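Local coordinates for protein predicted acetyltransferase (Clostridium acetobutylicum, PDB 3MGD) that binds acetyl-CoA through a GNAT-type fold and probably transfers an acyl group to an acceptor, at residues K10-L15 with N44-N49; T39-N44 with N49-W54; Q61-A66 with N99-G104; F70-P75 with T81-Y86. One frame throughout, in Å; residues are numbered along the deposited sequence. Where two conformers were deposited one is given.

Contact 1 of 4, residues K10-L15 with N44-N49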
# COMPACT_ATOMS: atom_id res chain seq x y z
N LYS A 10 23.31 -8.76 -7.38
CA LYS A 10 24.29 -8.28 -8.36
C LYS A 10 23.69 -7.29 -9.38
O LYS A 10 24.41 -6.47 -9.96
CB LYS A 10 24.88 -9.48 -9.11
CG LYS A 10 26.00 -9.18 -10.08
CD LYS A 10 26.39 -10.46 -10.82
CE LYS A 10 27.53 -10.24 -11.81
NZ LYS A 10 27.88 -11.52 -12.50
N ASP A 11 22.38 -7.38 -9.58
CA ASP A 11 21.68 -6.55 -10.57
C ASP A 11 21.23 -5.19 -10.05
O ASP A 11 20.64 -4.42 -10.80
CB ASP A 11 20.45 -7.29 -11.10
CG ASP A 11 20.80 -8.59 -11.82
OD1 ASP A 11 21.66 -8.56 -12.73
OD2 ASP A 11 20.21 -9.64 -11.47
N ILE A 12 21.47 -4.90 -8.78
CA ILE A 12 20.88 -3.69 -8.18
C ILE A 12 21.21 -2.36 -8.89
O ILE A 12 20.34 -1.52 -9.09
CB ILE A 12 21.14 -3.61 -6.66
CG1 ILE A 12 20.34 -4.71 -5.95
CG2 ILE A 12 20.72 -2.25 -6.11
CD1 ILE A 12 20.52 -4.74 -4.44
N SER A 13 22.46 -2.15 -9.27
CA SER A 13 22.78 -0.87 -9.91
C SER A 13 22.02 -0.71 -11.25
O SER A 13 21.66 0.39 -11.63
CB SER A 13 24.28 -0.68 -10.09
OG SER A 13 24.81 -1.61 -11.01
N LEU A 14 21.75 -1.82 -11.94
CA LEU A 14 20.95 -1.77 -13.17
C LEU A 14 19.48 -1.44 -12.89
O LEU A 14 18.86 -0.64 -13.58
CB LEU A 14 21.01 -3.10 -13.91
CG LEU A 14 22.38 -3.59 -14.38
CD1 LEU A 14 22.26 -5.02 -14.87
CD2 LEU A 14 22.93 -2.67 -15.46
N LEU A 15 18.92 -2.08 -11.87
CA LEU A 15 17.54 -1.84 -11.46
C LEU A 15 17.33 -0.39 -11.04
O LEU A 15 16.29 0.22 -11.33
CB LEU A 15 17.18 -2.75 -10.28
CG LEU A 15 16.51 -4.08 -10.59
CD1 LEU A 15 16.98 -4.69 -11.90
CD2 LEU A 15 16.66 -5.05 -9.43
N ASN A 44 17.43 -4.00 0.57
CA ASN A 44 16.59 -4.52 1.64
C ASN A 44 15.47 -5.45 1.19
O ASN A 44 15.29 -6.54 1.74
CB ASN A 44 16.01 -3.36 2.46
CG ASN A 44 17.00 -2.83 3.48
OD1 ASN A 44 17.10 -3.35 4.60
ND2 ASN A 44 17.74 -1.80 3.10
N LYS A 45 14.71 -5.03 0.19
CA LYS A 45 13.52 -5.78 -0.22
C LYS A 45 13.90 -7.04 -1.01
O LYS A 45 13.23 -8.06 -0.92
CB LYS A 45 12.58 -4.91 -1.05
CG LYS A 45 11.99 -3.71 -0.28
CD LYS A 45 11.31 -4.12 1.03
CE LYS A 45 10.71 -2.90 1.74
NZ LYS A 45 10.15 -3.21 3.08
N LEU A 46 14.98 -6.98 -1.77
CA LEU A 46 15.42 -8.19 -2.46
C LEU A 46 15.96 -9.19 -1.45
O LEU A 46 15.66 -10.38 -1.52
CB LEU A 46 16.45 -7.90 -3.55
CG LEU A 46 15.97 -7.16 -4.80
CD1 LEU A 46 17.12 -6.90 -5.79
CD2 LEU A 46 14.85 -7.92 -5.48
N ALA A 47 16.75 -8.71 -0.49
CA ALA A 47 17.37 -9.60 0.47
C ALA A 47 16.34 -10.34 1.29
O ALA A 47 16.52 -11.51 1.62
CB ALA A 47 18.33 -8.83 1.38
N ASN A 48 15.24 -9.67 1.62
CA ASN A 48 14.15 -10.24 2.43
C ASN A 48 13.04 -10.87 1.59
O ASN A 48 12.02 -11.28 2.14
CB ASN A 48 13.52 -9.15 3.31
CG ASN A 48 14.46 -8.64 4.37
OD1 ASN A 48 15.30 -9.38 4.89
ND2 ASN A 48 14.32 -7.36 4.72
N ASN A 49 13.21 -10.88 0.28
CA ASN A 49 12.22 -11.45 -0.65
C ASN A 49 10.85 -10.80 -0.57
O ASN A 49 9.83 -11.43 -0.87
CB ASN A 49 12.09 -12.97 -0.43
CG ASN A 49 11.72 -13.74 -1.72
OD1 ASN A 49 12.03 -13.32 -2.84
ND2 ASN A 49 11.09 -14.89 -1.56
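L46 reaches from the last turn of helix 35-47 toward the start of helix 12-25, where I12 and L15 receive it. One methyl does the work: CD1 of L46 lies 3.9 Å from CG1 of I12, and the same L46 CD1 is 4.1 Å from CD2 of L15. The two pairings differ in direction. L46 and L15 meet tip to tip, whereas L46 and I12 slide past one another in opposite directions, and the touch on I12 falls on its methylene CG1 instead of a terminal methyl. In L46, CG stands anti to the carbonyl carbon (chi1 -70°), which carries the isobutyl group across to the other helix. I12 and L15 occupy positions three apart, so that both side chains face the same way from the first helical turn. F42, one turn back on helix 35-47, also packs on both. Just beyond L46 the helix ends in a Schellman motif, with N49 at positive phi and its N bonded to O of L46. No hydrogen bond or charge pair crosses between the segments. The contact is small and wholly apolar, so shape and the exclusion of water, not any directional bond, hold the helices together here.

Contact 2 of 4, residues T39-N44 with N49-W54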
# COMPACT_ATOMS: atom_id res chain seq x y z
N THR A 39 18.91 2.44 -3.97
CA THR A 39 19.83 1.31 -3.73
C THR A 39 19.53 0.60 -2.43
O THR A 39 19.59 -0.63 -2.35
CB THR A 39 21.29 1.79 -3.70
OG1 THR A 39 21.59 2.49 -4.91
CG2 THR A 39 22.25 0.62 -3.52
N ARG A 40 19.23 1.37 -1.40
CA ARG A 40 18.85 0.79 -0.11
C ARG A 40 17.52 0.03 -0.22
O ARG A 40 17.40 -1.04 0.35
CB ARG A 40 18.77 1.88 0.96
CG ARG A 40 18.43 1.38 2.36
CD ARG A 40 18.51 2.55 3.33
NE ARG A 40 17.54 3.59 3.00
CZ ARG A 40 17.54 4.83 3.48
NH1 ARG A 40 18.50 5.21 4.33
NH2 ARG A 40 16.60 5.69 3.11
N TYR A 41 16.54 0.59 -0.93
CA TYR A 41 15.25 -0.08 -1.13
C TYR A 41 15.41 -1.46 -1.79
O TYR A 41 14.82 -2.45 -1.33
CB TYR A 41 14.30 0.77 -1.97
CG TYR A 41 12.99 0.07 -2.28
CD1 TYR A 41 11.97 0.02 -1.33
CD2 TYR A 41 12.79 -0.55 -3.50
CE1 TYR A 41 10.78 -0.64 -1.60
CE2 TYR A 41 11.60 -1.21 -3.78
CZ TYR A 41 10.60 -1.24 -2.83
OH TYR A 41 9.43 -1.90 -3.10
N PHE A 42 16.19 -1.51 -2.87
CA PHE A 42 16.41 -2.76 -3.59
C PHE A 42 17.20 -3.73 -2.72
O PHE A 42 16.83 -4.90 -2.60
CB PHE A 42 17.13 -2.52 -4.93
CG PHE A 42 16.22 -2.02 -6.03
CD1 PHE A 42 15.25 -2.84 -6.56
CD2 PHE A 42 16.35 -0.73 -6.52
CE1 PHE A 42 14.41 -2.39 -7.57
CE2 PHE A 42 15.53 -0.26 -7.53
CZ PHE A 42 14.55 -1.09 -8.06
N ASN A 43 18.27 -3.24 -2.10
CA ASN A 43 19.06 -4.10 -1.21
C ASN A 43 18.23 -4.79 -0.13
O ASN A 43 18.33 -6.00 0.06
CB ASN A 43 20.23 -3.34 -0.59
CG ASN A 43 21.49 -3.39 -1.45
OD1 ASN A 43 22.21 -4.40 -1.48
ND2 ASN A 43 21.75 -2.31 -2.17
N ASN A 44 17.43 -4.00 0.57
CA ASN A 44 16.59 -4.52 1.64
C ASN A 44 15.47 -5.45 1.19
O ASN A 44 15.29 -6.54 1.74
CB ASN A 44 16.01 -3.36 2.46
CG ASN A 44 17.00 -2.83 3.48
OD1 ASN A 44 17.10 -3.35 4.60
ND2 ASN A 44 17.74 -1.80 3.10
N ASN A 49 13.21 -10.88 0.28
CA ASN A 49 12.22 -11.45 -0.65
C ASN A 49 10.85 -10.80 -0.57
O ASN A 49 9.83 -11.43 -0.87
CB ASN A 49 12.09 -12.97 -0.43
CG ASN A 49 11.72 -13.74 -1.72
OD1 ASN A 49 12.03 -13.32 -2.84
ND2 ASN A 49 11.09 -14.89 -1.56
N LEU A 50 10.82 -9.53 -0.16
CA LEU A 50 9.59 -8.73 -0.16
C LEU A 50 9.41 -7.98 -1.49
O LEU A 50 8.45 -7.23 -1.66
CB LEU A 50 9.60 -7.74 1.01
CG LEU A 50 9.44 -8.40 2.38
CD1 LEU A 50 9.62 -7.40 3.54
CD2 LEU A 50 8.10 -9.12 2.48
N LEU A 51 10.36 -8.18 -2.40
CA LEU A 51 10.28 -7.66 -3.76
C LEU A 51 10.80 -8.73 -4.72
O LEU A 51 11.83 -9.36 -4.44
CB LEU A 51 11.16 -6.41 -3.90
CG LEU A 51 11.08 -5.74 -5.28
CD1 LEU A 51 9.73 -4.99 -5.42
CD2 LEU A 51 12.27 -4.79 -5.52
N VAL A 52 10.09 -8.96 -5.82
CA VAL A 52 10.59 -9.80 -6.91
C VAL A 52 10.55 -8.98 -8.19
O VAL A 52 9.51 -8.48 -8.59
CB VAL A 52 9.72 -11.07 -7.10
CG1 VAL A 52 10.16 -11.85 -8.35
CG2 VAL A 52 9.79 -11.98 -5.85
N GLU A 53 11.70 -8.83 -8.84
CA GLU A 53 11.76 -8.03 -10.06
C GLU A 53 12.24 -8.89 -11.20
O GLU A 53 13.37 -9.38 -11.19
CB GLU A 53 12.63 -6.78 -9.87
CG GLU A 53 12.83 -5.95 -11.17
CD GLU A 53 12.91 -4.44 -10.93
OE1 GLU A 53 13.34 -3.72 -11.87
OE2 GLU A 53 12.56 -3.97 -9.83
N TRP A 54 11.36 -9.12 -12.17
CA TRP A 54 11.69 -9.91 -13.33
C TRP A 54 12.34 -9.00 -14.37
O TRP A 54 11.99 -7.82 -14.50
CB TRP A 54 10.43 -10.55 -13.92
CG TRP A 54 10.05 -11.85 -13.26
CD1 TRP A 54 9.22 -12.03 -12.19
CD2 TRP A 54 10.50 -13.15 -13.65
NE1 TRP A 54 9.12 -13.38 -11.90
CE2 TRP A 54 9.90 -14.08 -12.79
CE3 TRP A 54 11.35 -13.62 -14.67
CZ2 TRP A 54 10.13 -15.45 -12.88
CZ3 TRP A 54 11.58 -14.98 -14.76
CH2 TRP A 54 10.98 -15.88 -13.88
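L51, F42 and Y41 bury the most surface where helix 35-47 lies against the strand that follows it. L51, the first residue of strand 51-58, puts one methyl against both aromatic rings and the other beside the Y41 hydroxyl. Its CD2 is 3.7 Å from CD1 of F42 and lies 4.0 Å from Y41 CE2. The other methyl, CD1, is 3.9 Å from OH of Y41, whose side chain crosses that of L51 at about a right angle. With CG of L51 anti to the backbone N (chi1 -176°), the fork meets neighbouring rings of one helical turn. Further along the strand, E53 brings OE2 to the edge of the F42 ring, near its plane, 3.3 Å from CE1 of F42; ring and carboxylate planes are 66° apart. A carboxylate oxygen beside the positive rim of a phenyl ring is electrostatically reasonable, and E53 OE2 also accepts a hydrogen bond from N89. The helix and strand segments run at 102° to each other, their axes 9.6 Å apart. L15 of helix 12-25 touches E53, A69 of strand 61-72 lies against both Y41 and L51, and P75 of the second subunit packs on Y41.

Contact 3 of 4, residues Q61-A66 with N99-G104. With ACO (acetyl coenzyme *a), chain C.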
# COMPACT_ATOMS: atom_id res chain seq x y z
N GLN A 61 21.60 -7.08 -22.53
CA GLN A 61 21.13 -5.74 -22.19
C GLN A 61 19.68 -5.90 -21.75
O GLN A 61 18.94 -6.67 -22.36
CB GLN A 61 21.22 -4.81 -23.40
CG GLN A 61 22.61 -4.30 -23.67
CD GLN A 61 23.23 -3.65 -22.45
OE1 GLN A 61 24.27 -4.09 -21.96
NE2 GLN A 61 22.58 -2.62 -21.93
N ILE A 62 19.27 -5.19 -20.71
CA ILE A 62 17.90 -5.31 -20.22
C ILE A 62 16.92 -4.58 -21.15
O ILE A 62 17.07 -3.40 -21.43
CB ILE A 62 17.75 -4.79 -18.78
CG1 ILE A 62 18.59 -5.64 -17.82
CG2 ILE A 62 16.29 -4.86 -18.35
CD1 ILE A 62 18.61 -5.11 -16.40
N ILE A 63 15.95 -5.34 -21.65
CA ILE A 63 14.90 -4.84 -22.52
C ILE A 63 13.67 -4.39 -21.73
O ILE A 63 13.02 -3.40 -22.08
CB ILE A 63 14.45 -5.95 -23.49
CG1 ILE A 63 15.61 -6.36 -24.39
CG2 ILE A 63 13.26 -5.49 -24.32
CD1 ILE A 63 16.11 -5.24 -25.27
N ALA A 64 13.34 -5.13 -20.67
CA ALA A 64 12.17 -4.79 -19.86
C ALA A 64 12.36 -5.21 -18.40
O ALA A 64 13.15 -6.11 -18.10
CB ALA A 64 10.91 -5.41 -20.44
N THR A 65 11.66 -4.54 -17.51
CA THR A 65 11.60 -4.96 -16.12
C THR A 65 10.14 -4.96 -15.68
O THR A 65 9.29 -4.35 -16.33
CB THR A 65 12.35 -3.99 -15.20
OG1 THR A 65 11.74 -2.69 -15.27
CG2 THR A 65 13.82 -3.88 -15.59
N ALA A 66 9.86 -5.63 -14.56
CA ALA A 66 8.53 -5.63 -13.95
C ALA A 66 8.68 -6.20 -12.56
O ALA A 66 9.31 -7.25 -12.39
CB ALA A 66 7.59 -6.50 -14.76
N ASN A 99 4.57 -5.19 -28.13
CA ASN A 99 4.76 -6.59 -28.51
C ASN A 99 4.20 -7.55 -27.46
O ASN A 99 4.28 -8.77 -27.62
CB ASN A 99 6.23 -6.87 -28.83
CG ASN A 99 6.67 -6.25 -30.15
OD1 ASN A 99 6.04 -6.47 -31.18
ND2 ASN A 99 7.76 -5.48 -30.13
N GLY A 100 3.62 -7.00 -26.40
CA GLY A 100 3.04 -7.83 -25.36
C GLY A 100 4.02 -8.17 -24.24
O GLY A 100 3.75 -9.05 -23.42
N ILE A 101 5.14 -7.47 -24.19
CA ILE A 101 6.15 -7.77 -23.17
C ILE A 101 5.65 -7.47 -21.76
O ILE A 101 5.71 -8.33 -20.88
CB ILE A 101 7.48 -7.06 -23.43
CG1 ILE A 101 8.10 -7.56 -24.73
CG2 ILE A 101 8.44 -7.29 -22.26
CD1 ILE A 101 9.39 -6.85 -25.08
N ALA A 102 5.18 -6.25 -21.53
CA ALA A 102 4.62 -5.91 -20.23
C ALA A 102 3.44 -6.82 -19.86
O ALA A 102 3.33 -7.25 -18.72
CB ALA A 102 4.20 -4.43 -20.20
N THR A 103 2.59 -7.15 -20.83
CA THR A 103 1.45 -8.05 -20.56
C THR A 103 1.90 -9.44 -20.10
O THR A 103 1.34 -10.01 -19.14
CB THR A 103 0.50 -8.16 -21.79
OG1 THR A 103 -0.06 -6.87 -22.06
CG2 THR A 103 -0.62 -9.15 -21.53
N GLY A 104 2.92 -9.99 -20.76
CA GLY A 104 3.49 -11.26 -20.35
C GLY A 104 4.19 -11.17 -19.00
O GLY A 104 4.20 -12.12 -18.23
N1A ACO C . -2.23 -8.32 -29.96
C2A ACO C . -2.67 -7.02 -30.22
N3A ACO C . -2.12 -5.93 -29.49
C4A ACO C . -1.11 -6.18 -28.48
C5A ACO C . -0.67 -7.52 -28.21
C6A ACO C . -1.21 -8.58 -28.93
N6A ACO C . -0.75 -9.93 -28.65
N7A ACO C . 0.32 -7.47 -27.17
C8A ACO C . 0.49 -6.14 -26.81
N9A ACO C . -0.42 -5.33 -27.60
C1B ACO C . -0.44 -3.88 -27.58
C2B ACO C . -1.54 -3.57 -26.55
O2B ACO C . -2.84 -4.03 -26.71
C3B ACO C . -1.28 -2.11 -26.25
O3B ACO C . -1.87 -1.14 -27.08
P3B ACO C . -3.27 -0.45 -26.75
O7A ACO C . -3.84 0.13 -28.10
O8A ACO C . -3.07 0.69 -25.74
O9A ACO C . -4.24 -1.47 -26.18
C4B ACO C . 0.29 -2.12 -26.17
O4B ACO C . 0.68 -3.04 -27.25
C5B ACO C . 1.07 -2.22 -24.87
O5B ACO C . 1.01 -3.51 -24.32
P1A ACO C . 2.33 -4.31 -23.99
O1A ACO C . 3.16 -4.62 -25.24
O2A ACO C . 1.93 -5.56 -23.22
O3A ACO C . 3.13 -3.35 -23.02
P2A ACO C . 4.60 -2.80 -23.31
O4A ACO C . 4.65 -1.83 -24.54
O5A ACO C . 5.59 -3.93 -23.40
O6A ACO C . 5.02 -2.02 -22.01
CBP ACO C . 4.81 -0.12 -20.51
CCP ACO C . 4.12 -1.13 -21.42
CDP ACO C . 3.78 0.66 -19.71
CEP ACO C . 5.74 -0.87 -19.62
CAP ACO C . 5.60 0.88 -21.42
OAP ACO C . 4.77 1.62 -22.24
C9P ACO C . 6.62 1.73 -20.69
O9P ACO C . 7.71 1.29 -20.33
N8P ACO C . 6.24 3.11 -20.43
C7P ACO C . 7.13 3.99 -19.67
C6P ACO C . 7.26 3.55 -18.26
C5P ACO C . 5.91 3.28 -17.64
O5P ACO C . 4.97 4.06 -17.80
N4P ACO C . 5.76 2.06 -16.91
C3P ACO C . 4.61 1.81 -16.08
C2P ACO C . 4.59 2.48 -14.73
S1P ACO C . 3.23 2.01 -13.70
C ACO C . 3.53 0.57 -12.88
O ACO C . 4.60 0.01 -13.04
CH3 ACO C . 2.45 -0.06 -12.10
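The pyrophosphate-binding turn of the GNAT fold, which leads into helix 101-115, is backed here by the start of strand 61-72. I101 forms the link. Its CG2 methyl is 3.6 Å from CB of A64, and its CD1 reaches CG2 of I63 at 4.2 Å, the two isoleucine side chains crossing at about a right angle. I63 and A64 both face A56 in a classic beta bulge, which starts two successive side chains toward the helix, although that of I63 then leads away and only its CG2 touches. I101 has CG2 anti to its backbone N, with CG1 beside that N (chi1 -64°); the two branches thus serve different partners.

Acetyl-CoA is gripped from the other side of the turn. N of G100 donates to O1A at 2.7 Å, and N of A102 gives a straighter bond (165°) to O5A on the second phosphorus, 3.0 Å away. O2A takes two bonds from T103, one from N at 2.9 Å and one from OG1 at 2.6 Å. G100, the N-cap, has positive phi and lies close against the adenine.

M90, T92, G98, S126 and K135 also hydrogen-bond the cofactor. Backbone N-H groups at the helix start would probably favour the negative charge of the pyrophosphate, while the apolar seat of I101 ties that turn to the sheet.

Contact 4 of 4, residues F70-P75 with T81-Y86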
# COMPACT_ATOMS: atom_id res chain seq x y z
N PHE A 70 5.44 -7.31 -1.90
CA PHE A 70 4.42 -7.90 -1.05
C PHE A 70 4.23 -7.05 0.18
O PHE A 70 5.16 -6.83 0.95
CB PHE A 70 4.79 -9.34 -0.70
CG PHE A 70 5.14 -10.14 -1.90
CD1 PHE A 70 4.18 -10.47 -2.83
CD2 PHE A 70 6.45 -10.52 -2.13
CE1 PHE A 70 4.52 -11.20 -3.96
CE2 PHE A 70 6.79 -11.23 -3.25
CZ PHE A 70 5.82 -11.57 -4.17
N ILE A 71 3.01 -6.52 0.33
CA ILE A 71 2.73 -5.53 1.33
C ILE A 71 1.60 -6.03 2.23
O ILE A 71 0.71 -6.75 1.77
CB ILE A 71 2.30 -4.21 0.67
CG1 ILE A 71 3.41 -3.69 -0.26
CG2 ILE A 71 1.95 -3.17 1.72
CD1 ILE A 71 4.66 -3.33 0.45
N ASP A 72 1.65 -5.65 3.51
CA ASP A 72 0.73 -6.16 4.53
C ASP A 72 -0.28 -5.08 4.91
O ASP A 72 0.11 -3.99 5.34
CB ASP A 72 1.50 -6.57 5.80
CG ASP A 72 2.52 -7.68 5.56
OD1 ASP A 72 2.38 -8.43 4.57
OD2 ASP A 72 3.46 -7.82 6.38
N PHE A 73 -1.56 -5.39 4.77
CA PHE A 73 -2.63 -4.52 5.21
C PHE A 73 -3.44 -5.29 6.26
O PHE A 73 -3.28 -6.50 6.39
CB PHE A 73 -3.53 -4.12 4.03
CG PHE A 73 -2.81 -3.34 2.95
CD1 PHE A 73 -2.71 -1.96 3.03
CD2 PHE A 73 -2.25 -3.99 1.86
CE1 PHE A 73 -2.05 -1.23 2.04
CE2 PHE A 73 -1.59 -3.28 0.87
CZ PHE A 73 -1.50 -1.89 0.96
N PRO A 74 -4.32 -4.61 7.01
CA PRO A 74 -5.11 -5.38 7.97
C PRO A 74 -6.04 -6.40 7.31
O PRO A 74 -6.69 -6.09 6.31
CB PRO A 74 -5.95 -4.31 8.68
CG PRO A 74 -5.23 -3.04 8.46
CD PRO A 74 -4.58 -3.17 7.10
N PRO A 75 -6.12 -7.62 7.87
CA PRO A 75 -7.05 -8.61 7.32
C PRO A 75 -8.48 -8.09 7.21
O PRO A 75 -8.92 -7.27 8.00
CB PRO A 75 -7.00 -9.75 8.35
CG PRO A 75 -5.59 -9.67 8.88
CD PRO A 75 -5.30 -8.18 8.96
N THR A 81 -5.77 -12.72 4.92
CA THR A 81 -4.39 -12.50 5.37
C THR A 81 -4.02 -11.01 5.38
O THR A 81 -3.04 -10.60 6.02
CB THR A 81 -3.36 -13.23 4.45
OG1 THR A 81 -3.37 -12.60 3.17
CG2 THR A 81 -3.71 -14.69 4.28
N GLY A 82 -4.79 -10.22 4.65
CA GLY A 82 -4.51 -8.80 4.49
C GLY A 82 -3.38 -8.46 3.51
O GLY A 82 -3.15 -7.28 3.21
N ARG A 83 -2.69 -9.48 3.02
CA ARG A 83 -1.55 -9.25 2.14
C ARG A 83 -2.01 -8.89 0.74
O ARG A 83 -3.06 -9.34 0.27
CB ARG A 83 -0.65 -10.48 2.07
CG ARG A 83 -0.27 -11.08 3.41
CD ARG A 83 0.86 -12.08 3.23
NE ARG A 83 0.71 -13.24 4.09
CZ ARG A 83 0.08 -14.36 3.74
NH1 ARG A 83 -0.46 -14.47 2.53
NH2 ARG A 83 -0.00 -15.37 4.60
N LYS A 84 -1.20 -8.07 0.06
CA LYS A 84 -1.44 -7.74 -1.33
C LYS A 84 -0.12 -7.72 -2.08
O LYS A 84 0.93 -7.49 -1.48
CB LYS A 84 -2.10 -6.36 -1.46
CG LYS A 84 -3.60 -6.33 -1.06
CD LYS A 84 -4.21 -4.96 -1.33
CE LYS A 84 -5.73 -4.97 -1.15
NZ LYS A 84 -6.30 -3.62 -1.38
N GLY A 85 -0.18 -7.95 -3.38
CA GLY A 85 0.99 -7.79 -4.22
C GLY A 85 0.87 -6.41 -4.83
O GLY A 85 -0.20 -6.03 -5.31
N TYR A 86 1.95 -5.64 -4.79
CA TYR A 86 1.95 -4.28 -5.31
C TYR A 86 2.86 -4.28 -6.54
O TYR A 86 4.07 -4.49 -6.42
CB TYR A 86 2.49 -3.31 -4.25
CG TYR A 86 2.64 -1.89 -4.75
CD1 TYR A 86 1.53 -1.06 -4.91
CD2 TYR A 86 3.89 -1.37 -5.07
CE1 TYR A 86 1.66 0.25 -5.37
CE2 TYR A 86 4.04 -0.06 -5.53
CZ TYR A 86 2.92 0.73 -5.67
OH TYR A 86 3.08 2.02 -6.13
O HOH W 1 -1.39 -8.51 6.29
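Antiparallel backbone bonds join I71 and K84 as a hydrogen-bonded pair: N of I71 donates to O of K84 at 2.9 Å, almost straight at 177°, and N of K84 returns to O of I71. F70 with G85 and D72 with R83 flank it as non-hydrogen-bonded pairs. A third bond, F73 N to O of G82 (2.9 Å), approaches from above the carbonyl plane, as the strands leave regular pairing. There one water donates to both F73 O and T81 O; G82, at positive phi, has its CA 3.2 Å from O of F73 in a CA-H...O contact.

Side-chain packing has two parts. The extended chain of K84 crosses the F73 ring at about a right angle, with CD of K84 3.8 Å from CE2 of F73. I71 and Y86 run side by side, 4.1 Å between CG1 of I71 and CB of Y86. O of G82 lies at the F73 ring edge, a polar neighbour.

Among charged groups, K84 NZ is 5.4 Å from the F73 ring centroid, at most a weak cation-pi attraction. D72 and R83 lie side by side without joining charges; OD2 of D72 forms a salt bridge with K45 of the second subunit.

The contact closes the hairpin of strands 61-72 and 83-92, between strands 51-58 and 120-124. The second subunit covers it, with edge-to-face stacks between F73 and Y86 of opposite chains.

Contacts 1 and 2 are neighbours, centres about 4 Å apart: both use helix 35-47, and their segments alternate along the chain. Contact 3 follows and encloses contact 4, since segments 70-75 and 81-86 fall in the chain between 61-66 and 99-104. These two sit on opposite sides of the chain's centre, about 26 Å apart between centres, yet share strand 61-72. That strand also pairs with strand 51-58 of contact 2, with W54 N near A66 O and L50 O near F70 N. One sheet thus runs from the acetyl-CoA site of contact 3 to the subunit interface at contact 4, with the helices of contact 1 packed against it.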